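Local structure of WZI (Escherichia coli, 2YNK) at residues Gln90-Ser95 with Asn114-Glu119; Asn128-Tyr133 with Ala165-Thr170. The protein acts as an outer-membrane beta-barrel lectin that takes part in group 1 capsule assembly, probably by binding capsular carbohydrate at the cell surface. All coordinates share one frame; numbering follows the deposited sequence.

In the fold
Wzi shows two ways in which segments of a membrane barrel meet: strand-like pairing and turn-on-loop packing. Both contacts lie at the surface, with centres about 13 Å apart, on the antiparallel barrel formed by strands that include 107-116 and 127-138, which are neighbours in sequence and in the sheet. Contact 1 (90-95 with 114-119) is chiefly backbone pairing that runs into the corner at G117 and G118. Contact 2 (128-133 with 165-170), closer to the centre of the molecule (about 13 Å against about 19 Å, centre to centre), packs a turn within strand 127-138 against an incoming loop, without direct hydrogen bonds. E116 of contact 1 joins them through a salt bridge with R167 of contact 2.

Contact 1 (Gln90-Ser95 with Asn114-Glu119); sequences QPADNS and NVEGGE
The carboxylate of E116 has the methyl of A92 and the ring of P91 above the same side of its plane: A92 CB stands 4.0 Å from E116 CD, and P91 CG lies 3.6 Å from E116 OE2. R167 NH2 lies close to the plane, bridging to OE1, and N128 ND2 approaches OE2 from the opposite face in a weak hydrogen bond. This cluster flanks an antiparallel pairing at the open end of the hairpin of strands 95-104 and 107-116, in a closed outer-membrane beta-barrel. N94 and G117 are a hydrogen-bonded pair: G117 N gives 2.8 Å to N94 O, while N94 N returns a more bent bond to G117 O. Next to it, D93 N reaches G118 O at 2.9 Å, almost straight (177°), as both chains turn their corners. D93, whose OD1 forms a salt bridge with R120 NE, packs its CB and CG beside G118 O. A bound dodecane touches N94, S95 and E116, consistent with a lipid-facing edge to this corner. With chi1 of -82°, E116 CG lies beside its own backbone N and meets two neighbours across the strands: A92 CB at 3.7 Å and S95 OG at 3.5 Å.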
loop_
_atom_site.group_PDB
_atom_site.type_symbol
_atom_site.label_atom_id
_atom_site.label_comp_id
_atom_site.label_asym_id
_atom_site.label_seq_id
_atom_site.Cartn_x
_atom_site.Cartn_y
_atom_site.Cartn_z
ATOM N N GLN A 90 10.041 -4.429 -4.109
ATOM C CA GLN A 90 11.149 -3.717 -4.750
ATOM C C GLN A 90 11.174 -3.969 -6.272
ATOM O O GLN A 90 10.938 -5.092 -6.724
ATOM C CB GLN A 90 12.466 -4.141 -4.122
ATOM C CG GLN A 90 12.665 -3.595 -2.713
ATOM C CD GLN A 90 13.261 -2.192 -2.671
ATOM O OE1 GLN A 90 13.668 -1.619 -3.695
ATOM N NE2 GLN A 90 13.330 -1.634 -1.466
ATOM N N PRO A 91 11.448 -2.919 -7.067
ATOM C CA PRO A 91 11.379 -3.023 -8.522
ATOM C C PRO A 91 12.645 -3.576 -9.188
ATOM O O PRO A 91 12.658 -3.797 -10.399
ATOM C CB PRO A 91 11.166 -1.568 -8.938
ATOM C CG PRO A 91 11.973 -0.813 -7.947
ATOM C CD PRO A 91 11.775 -1.543 -6.652
ATOM N N ALA A 92 13.703 -3.766 -8.414
ATOM C CA ALA A 92 14.950 -4.288 -8.953
ATOM C C ALA A 92 15.731 -5.002 -7.867
ATOM O O ALA A 92 15.527 -4.736 -6.675
ATOM C CB ALA A 92 15.772 -3.160 -9.541
ATOM N N ASP A 93 16.619 -5.903 -8.283
ATOM C CA ASP A 93 17.428 -6.691 -7.352
ATOM C C ASP A 93 18.381 -5.835 -6.517
ATOM O O ASP A 93 18.719 -6.194 -5.384
ATOM C CB ASP A 93 18.237 -7.746 -8.103
ATOM C CG ASP A 93 17.367 -8.847 -8.692
ATOM O OD1 ASP A 93 16.292 -9.142 -8.113
ATOM O OD2 ASP A 93 17.770 -9.422 -9.735
ATOM N N ASN A 94 18.824 -4.722 -7.089
ATOM C CA ASN A 94 19.744 -3.821 -6.420
ATOM C C ASN A 94 19.328 -2.398 -6.709
ATOM O O ASN A 94 19.059 -2.046 -7.849
ATOM C CB ASN A 94 21.179 -4.039 -6.901
ATOM C CG ASN A 94 21.633 -5.479 -6.768
ATOM O OD1 ASN A 94 21.560 -6.080 -5.702
ATOM N ND2 ASN A 94 22.111 -6.036 -7.861
ATOM N N SER A 95 19.266 -1.576 -5.670
ATOM C CA SER A 95 18.748 -0.229 -5.808
ATOM C C SER A 95 19.540 0.729 -4.933
ATOM O O SER A 95 20.143 0.332 -3.939
ATOM C CB SER A 95 17.270 -0.217 -5.420
ATOM O OG SER A 95 16.529 0.664 -6.242
ATOM N N ASN A 114 16.656 7.510 -8.121
ATOM C CA ASN A 114 17.018 6.103 -7.955
ATOM C C ASN A 114 17.856 5.591 -9.137
ATOM O O ASN A 114 17.588 5.927 -10.296
ATOM C CB ASN A 114 15.768 5.226 -7.858
ATOM C CG ASN A 114 14.763 5.732 -6.859
ATOM O OD1 ASN A 114 15.033 5.792 -5.661
ATOM N ND2 ASN A 114 13.574 6.071 -7.348
ATOM N N VAL A 115 18.853 4.763 -8.828
ATOM C CA VAL A 115 19.599 4.014 -9.819
ATOM C C VAL A 115 19.474 2.536 -9.472
ATOM O O VAL A 115 19.452 2.168 -8.296
ATOM C CB VAL A 115 21.076 4.408 -9.844
ATOM C CG1 VAL A 115 21.772 3.917 -8.592
ATOM C CG2 VAL A 115 21.750 3.832 -11.079
ATOM N N GLU A 116 19.412 1.692 -10.505
ATOM C CA GLU A 116 19.041 0.285 -10.337
ATOM C C GLU A 116 19.945 -0.726 -11.043
ATOM O O GLU A 116 20.598 -0.414 -12.033
ATOM C CB GLU A 116 17.607 0.090 -10.816
ATOM C CG GLU A 116 16.580 0.487 -9.776
ATOM C CD GLU A 116 15.204 0.718 -10.368
ATOM O OE1 GLU A 116 14.986 0.317 -11.553
ATOM O OE2 GLU A 116 14.351 1.302 -9.638
ATOM N N GLY A 117 19.941 -1.947 -10.518
ATOM C CA GLY A 117 20.730 -3.035 -11.036
ATOM C C GLY A 117 19.929 -4.319 -10.992
ATOM O O GLY A 117 19.391 -4.676 -9.954
ATOM N N GLY A 118 19.862 -5.020 -12.124
ATOM C CA GLY A 118 19.134 -6.278 -12.209
ATOM C C GLY A 118 17.651 -6.015 -12.121
ATOM O O GLY A 118 17.008 -6.391 -11.142
ATOM N N GLU A 119 17.120 -5.348 -13.145
ATOM C CA GLU A 119 15.702 -4.979 -13.204
ATOM C C GLU A 119 14.775 -6.177 -13.022
ATOM O O GLU A 119 14.956 -7.218 -13.662
ATOM C CB GLU A 119 15.362 -4.330 -14.552
ATOM C CG GLU A 119 15.860 -2.904 -14.734
ATOM C CD GLU A 119 15.393 -2.298 -16.052
ATOM O OE1 GLU A 119 15.184 -3.058 -17.033
ATOM O OE2 GLU A 119 15.236 -1.057 -16.107
#

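Contact 2 (Asn128-Tyr133 with Ala165-Thr170). With OCT (N-octane), chain B.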
loop_
_atom_site.group_PDB
_atom_site.type_symbol
_atom_site.label_atom_id
_atom_site.label_comp_id
_atom_site.label_asym_id
_atom_site.label_seq_id
_atom_site.Cartn_x
_atom_site.Cartn_y
_atom_site.Cartn_z
ATOM N N ASN A 128 15.698 6.576 -12.317
ATOM C CA ASN A 128 14.323 7.073 -12.242
ATOM C C ASN A 128 14.028 7.958 -11.026
ATOM O O ASN A 128 14.813 8.039 -10.078
ATOM C CB ASN A 128 13.344 5.912 -12.297
ATOM C CG ASN A 128 13.210 5.213 -10.977
ATOM O OD1 ASN A 128 12.401 5.606 -10.166
ATOM N ND2 ASN A 128 13.999 4.174 -10.752
ATOM N N ALA A 129 12.878 8.617 -11.073
ATOM C CA ALA A 129 12.472 9.533 -10.024
ATOM C C ALA A 129 11.194 9.061 -9.327
ATOM O O ALA A 129 10.306 9.866 -9.066
ATOM C CB ALA A 129 12.283 10.924 -10.611
ATOM N N ASN A 130 11.108 7.757 -9.039
ATOM C CA ASN A 130 9.946 7.170 -8.357
ATOM C C ASN A 130 9.828 7.704 -6.912
ATOM O O ASN A 130 10.823 7.860 -6.189
ATOM C CB ASN A 130 10.018 5.631 -8.352
ATOM C CG ASN A 130 9.860 4.998 -9.760
ATOM O OD1 ASN A 130 9.996 3.774 -9.929
ATOM N ND2 ASN A 130 9.577 5.824 -10.764
ATOM N N GLY A 131 8.609 8.009 -6.498
ATOM C CA GLY A 131 8.400 8.602 -5.205
ATOM C C GLY A 131 8.536 10.111 -5.219
ATOM O O GLY A 131 8.055 10.761 -4.291
ATOM N N ALA A 132 9.165 10.678 -6.255
ATOM C CA ALA A 132 9.426 12.121 -6.280
ATOM C C ALA A 132 8.131 12.875 -6.442
ATOM O O ALA A 132 7.407 12.634 -7.396
ATOM C CB ALA A 132 10.387 12.504 -7.396
ATOM N N TYR A 133 7.836 13.772 -5.503
ATOM C CA TYR A 133 6.697 14.676 -5.639
ATOM C C TYR A 133 6.980 16.032 -5.010
ATOM O O TYR A 133 7.909 16.191 -4.214
ATOM C CB TYR A 133 5.451 14.079 -4.977
ATOM C CG TYR A 133 5.575 13.980 -3.472
ATOM C CD1 TYR A 133 5.225 15.048 -2.643
ATOM C CD2 TYR A 133 6.067 12.827 -2.876
ATOM C CE1 TYR A 133 5.361 14.962 -1.261
ATOM C CE2 TYR A 133 6.200 12.723 -1.503
ATOM C CZ TYR A 133 5.849 13.794 -0.694
ATOM O OH TYR A 133 5.999 13.676 0.672
ATOM N N ALA A 165 2.591 -2.665 -6.036
ATOM C CA ALA A 165 3.392 -3.770 -6.543
ATOM C C ALA A 165 3.757 -3.534 -8.001
ATOM O O ALA A 165 3.456 -4.353 -8.880
ATOM C CB ALA A 165 2.595 -5.060 -6.399
HETATM N N MSE A 166 4.399 -2.399 -8.247
HETATM C CA MSE A 166 4.420 -1.771 -9.569
HETATM C C MSE A 166 5.042 -0.421 -9.388
HETATM O O MSE A 166 5.091 0.102 -8.277
HETATM C CB MSE A 166 2.987 -1.554 -10.048
HETATM C CG MSE A 166 2.146 -1.191 -8.809
HETATM SE SE MSE A 166 1.073 0.386 -9.157
HETATM C CE MSE A 166 2.376 1.725 -8.529
ATOM N N ARG A 167 5.510 0.176 -10.473
ATOM C CA ARG A 167 6.193 1.451 -10.371
ATOM C C ARG A 167 5.145 2.537 -10.277
ATOM O O ARG A 167 4.179 2.520 -11.048
ATOM C CB ARG A 167 7.118 1.681 -11.563
ATOM C CG ARG A 167 8.148 0.581 -11.698
ATOM C CD ARG A 167 9.127 0.839 -12.827
ATOM N NE ARG A 167 10.420 1.208 -12.282
ATOM C CZ ARG A 167 11.471 0.409 -12.201
ATOM N NH1 ARG A 167 11.442 -0.829 -12.670
ATOM N NH2 ARG A 167 12.582 0.868 -11.663
ATOM N N PRO A 168 5.321 3.478 -9.329
ATOM C CA PRO A 168 4.335 4.533 -9.149
ATOM C C PRO A 168 4.230 5.386 -10.410
ATOM O O PRO A 168 5.228 5.551 -11.128
ATOM C CB PRO A 168 4.880 5.336 -7.964
ATOM C CG PRO A 168 6.344 5.052 -7.946
ATOM C CD PRO A 168 6.490 3.653 -8.449
HETATM N N MSE A 169 3.034 5.909 -10.677
HETATM C CA MSE A 169 2.755 6.584 -11.931
HETATM C C MSE A 169 2.751 8.054 -11.744
HETATM O O MSE A 169 2.397 8.560 -10.670
HETATM C CB MSE A 169 1.387 6.191 -12.454
HETATM C CG MSE A 169 1.239 4.678 -12.526
HETATM SE SE MSE A 169 -0.579 4.265 -13.159
HETATM C CE MSE A 169 -1.509 4.564 -11.434
ATOM N N THR A 170 3.103 8.763 -12.810
ATOM C CA THR A 170 3.181 10.212 -12.787
ATOM C C THR A 170 1.801 10.812 -12.899
ATOM O O THR A 170 1.044 10.470 -13.819
ATOM C CB THR A 170 4.063 10.737 -13.917
ATOM O OG1 THR A 170 5.429 10.498 -13.571
ATOM C CG2 THR A 170 3.855 12.222 -14.135
HETATM C C1 OCT B . 9.238 17.605 -7.805
HETATM C C2 OCT B . 8.582 17.090 -9.072
HETATM C C3 OCT B . 8.961 15.632 -9.348
HETATM C C4 OCT B . 8.310 15.115 -10.635
HETATM C C5 OCT B . 8.936 13.803 -11.110
HETATM C C6 OCT B . 8.124 13.166 -12.245
HETATM C C7 OCT B . 8.903 12.955 -13.554
HETATM C C8 OCT B . 8.614 11.615 -14.213
#
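The side-chain amide of N130 has a partner at each of its polar atoms: ND2 gives a hydrogen bond to Q147 OE1, while OD1 lies 3.5 Å from R167 NE. A bend in the arginine at chi3 (107°) brings NE there, an oblique approach. Further out, R167 NH2, already engaged in the salt bridge to E116, has the side-chain amide of N128 beside it, with N128 ND2 3.7 Å away at the edge of the guanidinium and in its plane. The amide and guanidinium planes stand 87° apart. The apolar half of the contact is the P168 ring, which crosses the N130 side chain at about a right angle and sets CG 3.7 Å from N130 CB. P168 CG also meets G131 N, in a type II beta turn from A129 to A132 closed by A132 N to A129 O (3.1 Å); the positive phi of G131 suits its third position. Q147 ties the two segments indirectly, since its NE2 bonds T170 OG1. Beside it runs an n-octane, with C8 3.4 Å from T170 OG1 and C3 4.0 Å from A132 CB. The turn interrupts strand 127-138, which lies between strands 107-116 and 141-145 in the barrel, while P168 precedes strand 170-176, the next neighbour beyond 141-145.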